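Local coordinates for protein TRAP-type C4-dicarboxylate:H+ symport system substrate-binding component DctP (Shewanella oneidensis, PDB 4MX6) that probably captures C4-dicarboxylates such as succinate in the periplasm and hands them to a TRAP-type membrane transporter, at residues D184-V193 / W311-F322; Y230-S239 / I292-L303. All coordinates share one frame; numbering follows the deposited sequence.

Interaction 1 (D184-V193 / W311-F322); sequences DVLAAQFDAV and WVDVMKPVWSKF
Asp-184 lays its backbone O 3.7 Å from CZ of Phe-322, while its carboxylate turns to a salt bridge with Lys-199. Val-185 then drops CG2 onto the middle of the Phe-322 ring, 3.6 Å from the centroid and 5° off the normal, a CH-pi contact. With CG1 anti to the backbone N (chi1 175°), its other methyl reaches Val-318 CG1. Ala-188 CB meets the same phenyl ring at its edge, 3.8 Å from CE2. These contacts pack helix 184-191 against the long helix 305-326 of the solute-binding fold; segments 184-191 and 311-322 cross at 140° between their N-to-C directions, an inclined antiparallel packing, their axes 8.9 Å apart at closest approach, without a direct hydrogen bond between them. Gln-189 puts CG 3.7 Å from Met-315 CE, and its NE2 continues to a hydrogen bond with Glu-218. Met-315, bent at chi2, lays its SD and CE beside Gln-189 O as well. Ala-192 CB sits 3.9 Å from Val-318 CG2, and a water donates to both Ala-192 O and Val-314 O where helix 305-326 is kinked. Val-193 CG1 fits among three side chains, meeting Val-314 CG1 at 3.7 Å, Met-315 CE at 3.8 Å and the Trp-311 ring obliquely through CZ3.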
loop_
_atom_site.group_PDB
_atom_site.type_symbol
_atom_site.label_atom_id
_atom_site.label_comp_id
_atom_site.label_asym_id
_atom_site.label_seq_id
_atom_site.Cartn_x
_atom_site.Cartn_y
_atom_site.Cartn_z
ATOM N N ASP A 184 -2.854 12.686 4.368
ATOM C CA ASP A 184 -2.856 14.097 3.982
ATOM C C ASP A 184 -2.133 14.338 2.645
ATOM O O ASP A 184 -2.480 15.260 1.901
ATOM C CB ASP A 184 -2.173 14.958 5.049
ATOM C CG ASP A 184 -2.967 15.070 6.335
ATOM O OD1 ASP A 184 -4.197 14.880 6.309
ATOM O OD2 ASP A 184 -2.345 15.408 7.372
ATOM N N VAL A 185 -1.097 13.551 2.357
ATOM C CA VAL A 185 -0.380 13.734 1.101
ATOM C C VAL A 185 -1.300 13.357 -0.069
ATOM O O VAL A 185 -1.345 14.070 -1.078
ATOM C CB VAL A 185 0.924 12.899 1.044
ATOM C CG1 VAL A 185 1.567 13.022 -0.327
ATOM C CG2 VAL A 185 1.909 13.342 2.124
ATOM N N LEU A 186 -2.032 12.246 0.060
ATOM C CA LEU A 186 -2.905 11.821 -1.032
ATOM C C LEU A 186 -4.076 12.788 -1.209
ATOM O O LEU A 186 -4.501 13.053 -2.329
ATOM C CB LEU A 186 -3.366 10.375 -0.835
ATOM C CG LEU A 186 -2.193 9.397 -0.749
ATOM C CD1 LEU A 186 -2.719 7.996 -0.534
ATOM C CD2 LEU A 186 -1.311 9.456 -1.992
ATOM N N ALA A 187 -4.577 13.360 -0.118
ATOM C CA ALA A 187 -5.599 14.397 -0.242
ATOM C C ALA A 187 -5.022 15.582 -1.025
ATOM O O ALA A 187 -5.671 16.125 -1.922
ATOM C CB ALA A 187 -6.089 14.838 1.119
ATOM N N ALA A 188 -3.805 15.989 -0.684
ATOM C CA ALA A 188 -3.164 17.114 -1.351
ATOM C C ALA A 188 -2.929 16.834 -2.837
ATOM O O ALA A 188 -3.053 17.740 -3.673
ATOM C CB ALA A 188 -1.859 17.464 -0.658
ATOM N N GLN A 189 -2.605 15.589 -3.180
ATOM C CA GLN A 189 -2.437 15.186 -4.563
ATOM C C GLN A 189 -3.692 15.535 -5.364
ATOM O O GLN A 189 -3.622 16.095 -6.453
ATOM C CB GLN A 189 -2.164 13.670 -4.611
ATOM C CG GLN A 189 -2.128 13.078 -5.991
ATOM C CD GLN A 189 -1.927 11.586 -5.933
ATOM O OE1 GLN A 189 -0.802 11.096 -5.910
ATOM N NE2 GLN A 189 -3.019 10.851 -5.863
ATOM N N PHE A 190 -4.863 15.168 -4.849
ATOM C CA PHE A 190 -6.102 15.477 -5.559
ATOM C C PHE A 190 -6.485 16.956 -5.465
ATOM O O PHE A 190 -6.970 17.520 -6.446
ATOM C CB PHE A 190 -7.226 14.527 -5.143
ATOM C CG PHE A 190 -7.036 13.141 -5.698
ATOM C CD1 PHE A 190 -7.252 12.897 -7.045
ATOM C CD2 PHE A 190 -6.576 12.102 -4.902
ATOM C CE1 PHE A 190 -7.043 11.655 -7.573
ATOM C CE2 PHE A 190 -6.374 10.842 -5.439
ATOM C CZ PHE A 190 -6.616 10.626 -6.768
ATOM N N ASP A 191 -6.226 17.605 -4.329
ATOM C CA ASP A 191 -6.414 19.063 -4.230
ATOM C C ASP A 191 -5.639 19.790 -5.339
ATOM O O ASP A 191 -6.091 20.813 -5.854
ATOM C CB ASP A 191 -5.905 19.619 -2.886
ATOM C CG ASP A 191 -6.743 19.225 -1.692
ATOM O OD1 ASP A 191 -7.937 18.909 -1.842
ATOM O OD2 ASP A 191 -6.180 19.268 -0.573
ATOM N N ALA A 192 -4.455 19.286 -5.676
ATOM C CA ALA A 192 -3.559 19.965 -6.614
ATOM C C ALA A 192 -4.144 20.088 -8.017
ATOM O O ALA A 192 -3.718 20.940 -8.796
ATOM C CB ALA A 192 -2.225 19.237 -6.668
ATOM N N VAL A 193 -5.119 19.237 -8.334
ATOM C CA VAL A 193 -5.792 19.267 -9.628
ATOM C C VAL A 193 -7.271 19.644 -9.494
ATOM O O VAL A 193 -8.062 19.465 -10.425
ATOM C CB VAL A 193 -5.619 17.933 -10.411
ATOM C CG1 VAL A 193 -4.143 17.715 -10.772
ATOM C CG2 VAL A 193 -6.167 16.739 -9.627
ATOM N N TRP A 311 0.943 15.899 -15.929
ATOM C CA TRP A 311 0.594 15.392 -14.602
ATOM C C TRP A 311 1.753 15.531 -13.604
ATOM O O TRP A 311 1.556 15.914 -12.451
ATOM C CB TRP A 311 0.165 13.930 -14.708
ATOM C CG TRP A 311 -1.266 13.683 -15.122
ATOM C CD1 TRP A 311 -1.728 13.332 -16.353
ATOM C CD2 TRP A 311 -2.405 13.758 -14.267
ATOM N NE1 TRP A 311 -3.088 13.173 -16.309
ATOM C CE2 TRP A 311 -3.529 13.418 -15.034
ATOM C CE3 TRP A 311 -2.573 14.052 -12.913
ATOM C CZ2 TRP A 311 -4.820 13.394 -14.490
ATOM C CZ3 TRP A 311 -3.850 14.023 -12.373
ATOM C CH2 TRP A 311 -4.946 13.682 -13.153
ATOM N N VAL A 312 2.958 15.194 -14.036
ATOM C CA VAL A 312 4.116 15.332 -13.157
ATOM C C VAL A 312 4.248 16.775 -12.677
ATOM O O VAL A 312 4.426 17.039 -11.479
ATOM C CB VAL A 312 5.409 14.900 -13.867
ATOM C CG1 VAL A 312 6.639 15.199 -13.014
ATOM C CG2 VAL A 312 5.342 13.428 -14.209
ATOM N N ASP A 313 4.172 17.708 -13.616
ATOM C CA ASP A 313 4.422 19.109 -13.309
ATOM C C ASP A 313 3.421 19.688 -12.315
ATOM O O ASP A 313 3.800 20.423 -11.407
ATOM C CB ASP A 313 4.404 19.945 -14.598
ATOM C CG ASP A 313 5.606 19.681 -15.494
ATOM O OD1 ASP A 313 6.568 19.020 -15.052
ATOM O OD2 ASP A 313 5.593 20.155 -16.650
ATOM N N VAL A 314 2.142 19.371 -12.498
ATOM C CA VAL A 314 1.105 19.905 -11.629
ATOM C C VAL A 314 1.166 19.301 -10.215
ATOM O O VAL A 314 0.640 19.882 -9.262
ATOM C CB VAL A 314 -0.292 19.687 -12.262
ATOM C CG1 VAL A 314 -0.751 18.251 -12.115
ATOM C CG2 VAL A 314 -1.303 20.605 -11.651
ATOM N N MET A 315 1.825 18.154 -10.071
ATOM C CA MET A 315 1.925 17.469 -8.783
ATOM C C MET A 315 3.146 17.880 -7.958
ATOM O O MET A 315 3.180 17.630 -6.765
ATOM C CB MET A 315 1.919 15.950 -8.975
ATOM C CG MET A 315 0.597 15.410 -9.441
ATOM S SD MET A 315 -0.720 15.751 -8.272
ATOM C CE MET A 315 -2.093 14.963 -9.123
ATOM N N LYS A 316 4.142 18.504 -8.581
ATOM C CA LYS A 316 5.360 18.885 -7.867
ATOM C C LYS A 316 5.094 19.784 -6.659
ATOM O O LYS A 316 5.764 19.634 -5.645
ATOM C CB LYS A 316 6.381 19.505 -8.818
ATOM C CG LYS A 316 7.085 18.502 -9.715
ATOM C CD LYS A 316 8.096 17.680 -8.935
ATOM C CE LYS A 316 8.860 16.714 -9.831
ATOM N NZ LYS A 316 9.636 17.398 -10.898
ATOM N N PRO A 317 4.101 20.695 -6.730
ATOM C CA PRO A 317 3.838 21.495 -5.526
ATOM C C PRO A 317 3.426 20.679 -4.292
ATOM O O PRO A 317 3.559 21.178 -3.168
ATOM C CB PRO A 317 2.725 22.453 -5.970
ATOM C CG PRO A 317 2.957 22.616 -7.422
ATOM C CD PRO A 317 3.351 21.212 -7.888
ATOM N N VAL A 318 2.944 19.454 -4.473
ATOM C CA VAL A 318 2.638 18.601 -3.323
ATOM C C VAL A 318 3.933 18.277 -2.582
ATOM O O VAL A 318 3.968 18.250 -1.353
ATOM C CB VAL A 318 1.930 17.305 -3.771
ATOM C CG1 VAL A 318 1.711 16.377 -2.584
ATOM C CG2 VAL A 318 0.612 17.631 -4.472
ATOM N N TRP A 319 5.005 18.037 -3.324
ATOM C CA TRP A 319 6.289 17.799 -2.675
ATOM C C TRP A 319 6.700 19.031 -1.876
ATOM O O TRP A 319 7.201 18.920 -0.760
ATOM C CB TRP A 319 7.374 17.487 -3.688
ATOM C CG TRP A 319 7.160 16.360 -4.659
ATOM C CD1 TRP A 319 5.988 15.746 -5.034
ATOM C CD2 TRP A 319 8.195 15.750 -5.440
ATOM N NE1 TRP A 319 6.253 14.800 -6.000
ATOM C CE2 TRP A 319 7.593 14.780 -6.257
ATOM C CE3 TRP A 319 9.580 15.947 -5.529
ATOM C CZ2 TRP A 319 8.322 14.008 -7.152
ATOM C CZ3 TRP A 319 10.304 15.164 -6.407
ATOM C CH2 TRP A 319 9.675 14.215 -7.210
ATOM N N SER A 320 6.496 20.214 -2.450
ATOM C CA SER A 320 6.860 21.455 -1.768
ATOM C C SER A 320 6.062 21.646 -0.481
ATOM O O SER A 320 6.589 22.123 0.525
ATOM C CB SER A 320 6.671 22.637 -2.711
ATOM O OG SER A 320 7.494 22.442 -3.839
ATOM N N LYS A 321 4.789 21.267 -0.500
ATOM C CA LYS A 321 3.953 21.389 0.685
ATOM C C LYS A 321 4.468 20.528 1.846
ATOM O O LYS A 321 4.378 20.918 3.004
ATOM C CB LYS A 321 2.528 20.986 0.333
ATOM C CG LYS A 321 1.536 21.059 1.481
ATOM C CD LYS A 321 0.134 20.694 1.019
ATOM C CE LYS A 321 -0.804 20.516 2.194
ATOM N NZ LYS A 321 -1.046 21.777 2.911
ATOM N N PHE A 322 5.012 19.361 1.528
ATOM C CA PHE A 322 5.427 18.412 2.558
ATOM C C PHE A 322 6.935 18.353 2.801
ATOM O O PHE A 322 7.401 17.602 3.665
ATOM C CB PHE A 322 4.868 17.022 2.241
ATOM C CG PHE A 322 3.399 16.943 2.447
ATOM C CD1 PHE A 322 2.897 16.681 3.701
ATOM C CD2 PHE A 322 2.516 17.211 1.416
ATOM C CE1 PHE A 322 1.549 16.632 3.915
ATOM C CE2 PHE A 322 1.163 17.182 1.622
ATOM C CZ PHE A 322 0.672 16.903 2.872
HETATM O O HOH W 1 -0.989 21.960 -8.591
#

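Interaction 2 (Y230-S239 / I292-L303); sequences YEVQSHITES and ILDSKLSQLVTL
A parallel strand pair, 235-237 beside 299-301, forms one margin of a four-stranded mixed sheet in this periplasmic solute-binding fold, with strand 160-163 on the other flank of 235-237. Ile-236 is gripped from both ends: its N donates to Gln-299 O (2.9 Å) and its O accepts from Val-301 N. Gln-299 N to Ser-234 O and Glu-238 N to Val-301 O extend the ladder. On one face of the sheet the His-235 ring and the Gln-299 side chain lie side by side, ring and amide planes 31° apart, and Val-301 CG2 comes to the ring edge, 3.9 Å from CD2. Thr-237 OG1 rests 3.5 Å from Val-301 CB while accepting a hydrogen bond from Leu-167 N. On the other face Ile-236 CD1 meets CG2 of Ile-292, from the last turns of helix 260-295.

Tyr-230 covers this helix end. Its CG stands between the backbone N and the carbonyl carbon (chi1 68°), which sets the ring with one face over Ile-292 CG1, a CH-pi contact 4.0 Å from the centroid, and the opposite face against Glu-231 CG. An alanine here would remove the ring and is likely to open a gap beside Ile-292 CG1 and take away the CH-pi contact. Ser-295 OG, 3.5 Å from Tyr-230 CE2, accepts from Leu-297 N in an ST turn. Ser-298 OG donates to Gln-233 O at 2.8 Å, reaching it from above the carbonyl plane, 36° out.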
loop_
_atom_site.group_PDB
_atom_site.type_symbol
_atom_site.label_atom_id
_atom_site.label_comp_id
_atom_site.label_asym_id
_atom_site.label_seq_id
_atom_site.Cartn_x
_atom_site.Cartn_y
_atom_site.Cartn_z
ATOM N N TYR A 230 -13.031 -2.383 -11.487
ATOM C CA TYR A 230 -13.162 -2.208 -12.930
ATOM C C TYR A 230 -14.585 -2.481 -13.430
ATOM O O TYR A 230 -14.917 -2.103 -14.550
ATOM C CB TYR A 230 -12.156 -3.084 -13.688
ATOM C CG TYR A 230 -12.419 -4.577 -13.595
ATOM C CD1 TYR A 230 -12.038 -5.306 -12.479
ATOM C CD2 TYR A 230 -13.052 -5.264 -14.624
ATOM C CE1 TYR A 230 -12.268 -6.676 -12.393
ATOM C CE2 TYR A 230 -13.293 -6.627 -14.541
ATOM C CZ TYR A 230 -12.910 -7.329 -13.419
ATOM O OH TYR A 230 -13.123 -8.694 -13.320
ATOM N N GLU A 231 -15.423 -3.144 -12.627
ATOM C CA GLU A 231 -16.809 -3.403 -13.020
ATOM C C GLU A 231 -17.715 -2.200 -12.761
ATOM O O GLU A 231 -18.863 -2.196 -13.213
ATOM C CB GLU A 231 -17.348 -4.640 -12.302
ATOM C CG GLU A 231 -16.594 -5.909 -12.680
ATOM C CD GLU A 231 -17.170 -7.183 -12.079
ATOM O OE1 GLU A 231 -18.091 -7.113 -11.243
ATOM O OE2 GLU A 231 -16.666 -8.263 -12.436
ATOM N N VAL A 232 -17.203 -1.178 -12.080
ATOM C CA VAL A 232 -18.010 -0.015 -11.708
ATOM C C VAL A 232 -17.289 1.300 -12.026
ATOM O O VAL A 232 -17.639 2.364 -11.508
ATOM C CB VAL A 232 -18.429 -0.073 -10.218
ATOM C CG1 VAL A 232 -19.487 -1.142 -10.018
ATOM C CG2 VAL A 232 -17.235 -0.306 -9.320
ATOM N N GLN A 233 -16.313 1.205 -12.921
ATOM C CA GLN A 233 -15.563 2.364 -13.412
ATOM C C GLN A 233 -15.387 2.195 -14.914
ATOM O O GLN A 233 -14.854 1.178 -15.348
ATOM C CB GLN A 233 -14.188 2.452 -12.741
ATOM C CG GLN A 233 -14.259 2.668 -11.250
ATOM C CD GLN A 233 -14.416 4.135 -10.909
ATOM O OE1 GLN A 233 -13.438 4.813 -10.631
ATOM N NE2 GLN A 233 -15.640 4.626 -10.909
ATOM N N SER A 234 -15.798 3.174 -15.713
ATOM C CA SER A 234 -15.728 3.005 -17.158
ATOM C C SER A 234 -14.322 3.154 -17.753
ATOM O O SER A 234 -14.085 2.665 -18.864
ATOM C CB SER A 234 -16.700 3.956 -17.878
ATOM O OG SER A 234 -16.330 5.307 -17.674
ATOM N N HIS A 235 -13.406 3.828 -17.048
ATOM C CA HIS A 235 -12.088 4.143 -17.599
ATOM C C HIS A 235 -10.985 4.001 -16.576
ATOM O O HIS A 235 -11.101 4.497 -15.457
ATOM C CB HIS A 235 -12.078 5.575 -18.107
ATOM C CG HIS A 235 -12.866 5.761 -19.352
ATOM N ND1 HIS A 235 -14.225 6.000 -19.360
ATOM C CD2 HIS A 235 -12.483 5.708 -20.647
ATOM C CE1 HIS A 235 -14.640 6.093 -20.609
ATOM N NE2 HIS A 235 -13.603 5.916 -21.408
ATOM N N ILE A 236 -9.906 3.334 -16.971
ATOM C CA ILE A 236 -8.720 3.190 -16.125
ATOM C C ILE A 236 -7.572 3.853 -16.853
ATOM O O ILE A 236 -7.268 3.501 -17.989
ATOM C CB ILE A 236 -8.372 1.705 -15.876
ATOM C CG1 ILE A 236 -9.571 0.980 -15.287
ATOM C CG2 ILE A 236 -7.126 1.576 -14.984
ATOM C CD1 ILE A 236 -9.384 -0.520 -15.161
ATOM N N THR A 237 -6.947 4.825 -16.209
ATOM C CA THR A 237 -5.851 5.560 -16.804
ATOM C C THR A 237 -4.539 5.042 -16.204
ATOM O O THR A 237 -4.348 5.055 -14.983
ATOM C CB THR A 237 -6.040 7.064 -16.570
ATOM O OG1 THR A 237 -7.258 7.501 -17.195
ATOM C CG2 THR A 237 -4.900 7.850 -17.170
ATOM N N GLU A 238 -3.677 4.521 -17.070
ATOM C CA GLU A 238 -2.408 3.927 -16.653
ATOM C C GLU A 238 -1.378 5.025 -16.409
ATOM O O GLU A 238 -0.517 5.307 -17.233
ATOM C CB GLU A 238 -1.927 2.914 -17.691
ATOM C CG GLU A 238 -0.734 2.076 -17.236
ATOM C CD GLU A 238 -0.517 0.839 -18.109
ATOM O OE1 GLU A 238 -1.208 0.691 -19.128
ATOM O OE2 GLU A 238 0.340 -0.000 -17.776
ATOM N N SER A 239 -1.501 5.625 -15.237
ATOM C CA SER A 239 -0.758 6.795 -14.835
ATOM C C SER A 239 0.517 6.462 -14.054
ATOM O O SER A 239 1.443 7.261 -14.034
ATOM C CB SER A 239 -1.681 7.652 -13.983
ATOM O OG SER A 239 -2.349 6.845 -13.030
ATOM N N ILE A 292 -8.293 -7.728 -16.530
ATOM C CA ILE A 292 -9.189 -6.581 -16.658
ATOM C C ILE A 292 -9.436 -6.253 -18.131
ATOM O O ILE A 292 -10.575 -6.048 -18.558
ATOM C CB ILE A 292 -8.645 -5.369 -15.894
ATOM C CG1 ILE A 292 -8.736 -5.635 -14.391
ATOM C CG2 ILE A 292 -9.424 -4.102 -16.263
ATOM C CD1 ILE A 292 -7.944 -4.661 -13.554
ATOM N N LEU A 293 -8.376 -6.229 -18.923
ATOM C CA LEU A 293 -8.529 -5.993 -20.353
ATOM C C LEU A 293 -9.417 -7.072 -20.993
ATOM O O LEU A 293 -10.306 -6.757 -21.799
ATOM C CB LEU A 293 -7.160 -5.926 -21.029
ATOM C CG LEU A 293 -6.260 -4.773 -20.574
ATOM C CD1 LEU A 293 -4.975 -4.764 -21.386
ATOM C CD2 LEU A 293 -6.956 -3.412 -20.636
ATOM N N ASP A 294 -9.181 -8.335 -20.631
ATOM C CA ASP A 294 -9.954 -9.449 -21.193
ATOM C C ASP A 294 -11.457 -9.262 -20.973
ATOM O O ASP A 294 -12.270 -9.700 -21.786
ATOM C CB ASP A 294 -9.554 -10.786 -20.550
ATOM C CG ASP A 294 -8.176 -11.269 -20.961
ATOM O OD1 ASP A 294 -7.607 -10.751 -21.945
ATOM O OD2 ASP A 294 -7.663 -12.188 -20.281
ATOM N N SER A 295 -11.831 -8.647 -19.855
ATOM C CA SER A 295 -13.244 -8.509 -19.498
ATOM C C SER A 295 -14.000 -7.579 -20.436
ATOM O O SER A 295 -15.217 -7.695 -20.577
ATOM C CB SER A 295 -13.384 -7.980 -18.071
ATOM O OG SER A 295 -13.150 -6.580 -18.012
ATOM N N LYS A 296 -13.280 -6.652 -21.059
ATOM C CA LYS A 296 -13.872 -5.628 -21.919
ATOM C C LYS A 296 -14.851 -4.701 -21.181
ATOM O O LYS A 296 -15.642 -4.017 -21.820
ATOM C CB LYS A 296 -14.516 -6.274 -23.163
ATOM C CG LYS A 296 -13.473 -6.985 -24.033
ATOM C CD LYS A 296 -14.059 -7.761 -25.205
ATOM C CE LYS A 296 -13.029 -8.750 -25.762
ATOM N NZ LYS A 296 -13.657 -9.993 -26.297
ATOM N N LEU A 297 -14.783 -4.649 -19.852
ATOM C CA LEU A 297 -15.727 -3.848 -19.072
ATOM C C LEU A 297 -15.258 -2.435 -18.796
ATOM O O LEU A 297 -16.050 -1.569 -18.447
ATOM C CB LEU A 297 -16.047 -4.531 -17.748
ATOM C CG LEU A 297 -16.823 -5.849 -17.866
ATOM C CD1 LEU A 297 -17.065 -6.461 -16.487
ATOM C CD2 LEU A 297 -18.137 -5.637 -18.591
ATOM N N SER A 298 -13.963 -2.205 -18.932
ATOM C CA SER A 298 -13.407 -0.902 -18.626
ATOM C C SER A 298 -12.333 -0.556 -19.639
ATOM O O SER A 298 -11.502 -1.395 -20.001
ATOM C CB SER A 298 -12.839 -0.888 -17.206
ATOM O OG SER A 298 -12.525 0.430 -16.793
ATOM N N GLN A 299 -12.355 0.685 -20.100
ATOM C CA GLN A 299 -11.451 1.111 -21.156
ATOM C C GLN A 299 -10.130 1.579 -20.587
ATOM O O GLN A 299 -10.095 2.462 -19.742
ATOM C CB GLN A 299 -12.065 2.265 -21.945
ATOM C CG GLN A 299 -13.309 1.926 -22.730
ATOM C CD GLN A 299 -13.374 2.706 -24.032
ATOM O OE1 GLN A 299 -12.421 2.705 -24.814
ATOM N NE2 GLN A 299 -14.487 3.386 -24.263
ATOM N N LEU A 300 -9.045 1.014 -21.102
ATOM C CA LEU A 300 -7.701 1.442 -20.760
ATOM C C LEU A 300 -7.342 2.749 -21.470
ATOM O O LEU A 300 -7.517 2.883 -22.682
ATOM C CB LEU A 300 -6.702 0.368 -21.171
ATOM C CG LEU A 300 -5.257 0.810 -20.979
ATOM C CD1 LEU A 300 -4.952 0.852 -19.495
ATOM C CD2 LEU A 300 -4.300 -0.110 -21.734
ATOM N N VAL A 301 -6.807 3.695 -20.709
ATOM C CA VAL A 301 -6.388 4.998 -21.209
ATOM C C VAL A 301 -4.883 5.082 -20.967
ATOM O O VAL A 301 -4.413 4.886 -19.849
ATOM C CB VAL A 301 -7.111 6.144 -20.447
ATOM C CG1 VAL A 301 -6.629 7.492 -20.905
ATOM C CG2 VAL A 301 -8.631 6.033 -20.620
ATOM N N THR A 302 -4.135 5.327 -22.032
ATOM C CA THR A 302 -2.686 5.421 -21.978
ATOM C C THR A 302 -2.299 6.896 -22.053
ATOM O O THR A 302 -2.999 7.672 -22.678
ATOM C CB THR A 302 -2.077 4.623 -23.166
ATOM O OG1 THR A 302 -2.332 3.223 -22.971
ATOM C CG2 THR A 302 -0.593 4.855 -23.302
ATOM N N LEU A 303 -1.204 7.283 -21.405
ATOM C CA LEU A 303 -0.716 8.666 -21.447
ATOM C C LEU A 303 0.450 8.794 -22.410
ATOM O O LEU A 303 1.385 7.997 -22.363
ATOM C CB LEU A 303 -0.232 9.121 -20.073
ATOM C CG LEU A 303 -1.251 9.100 -18.937
ATOM C CD1 LEU A 303 -0.635 9.664 -17.657
ATOM C CD2 LEU A 303 -2.499 9.868 -19.311
HETATM O O HOH W 2 -17.033 -1.189 -15.951
HETATM O O HOH W 3 0.199 5.341 -19.796
#

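Following the chain from the N terminus, the first of the four segments is 184-193, reached after strand 177-180; the chain then runs through strand 217-219 and helix 221-226 to segment 230-239. Strand 243-251, helix 252-257 and then helix 260-295 follow, and strand 299-301 returns beside 235-237, so interaction 2 closes the inner loop. Only a short step further, helix 305-326 comes back against 184-193, closing the wider loop of interaction 1. The two therefore nest without crossing. Interaction 2 adds strand 299-301 to the edge of the mixed sheet and brings the end of helix 260-295 against segment 230-239; interaction 1 joins two helices. Their centres lie about 24 Å apart, yet they touch where Trp-311 CD1 packs 4.0 Å from Leu-303 CD1.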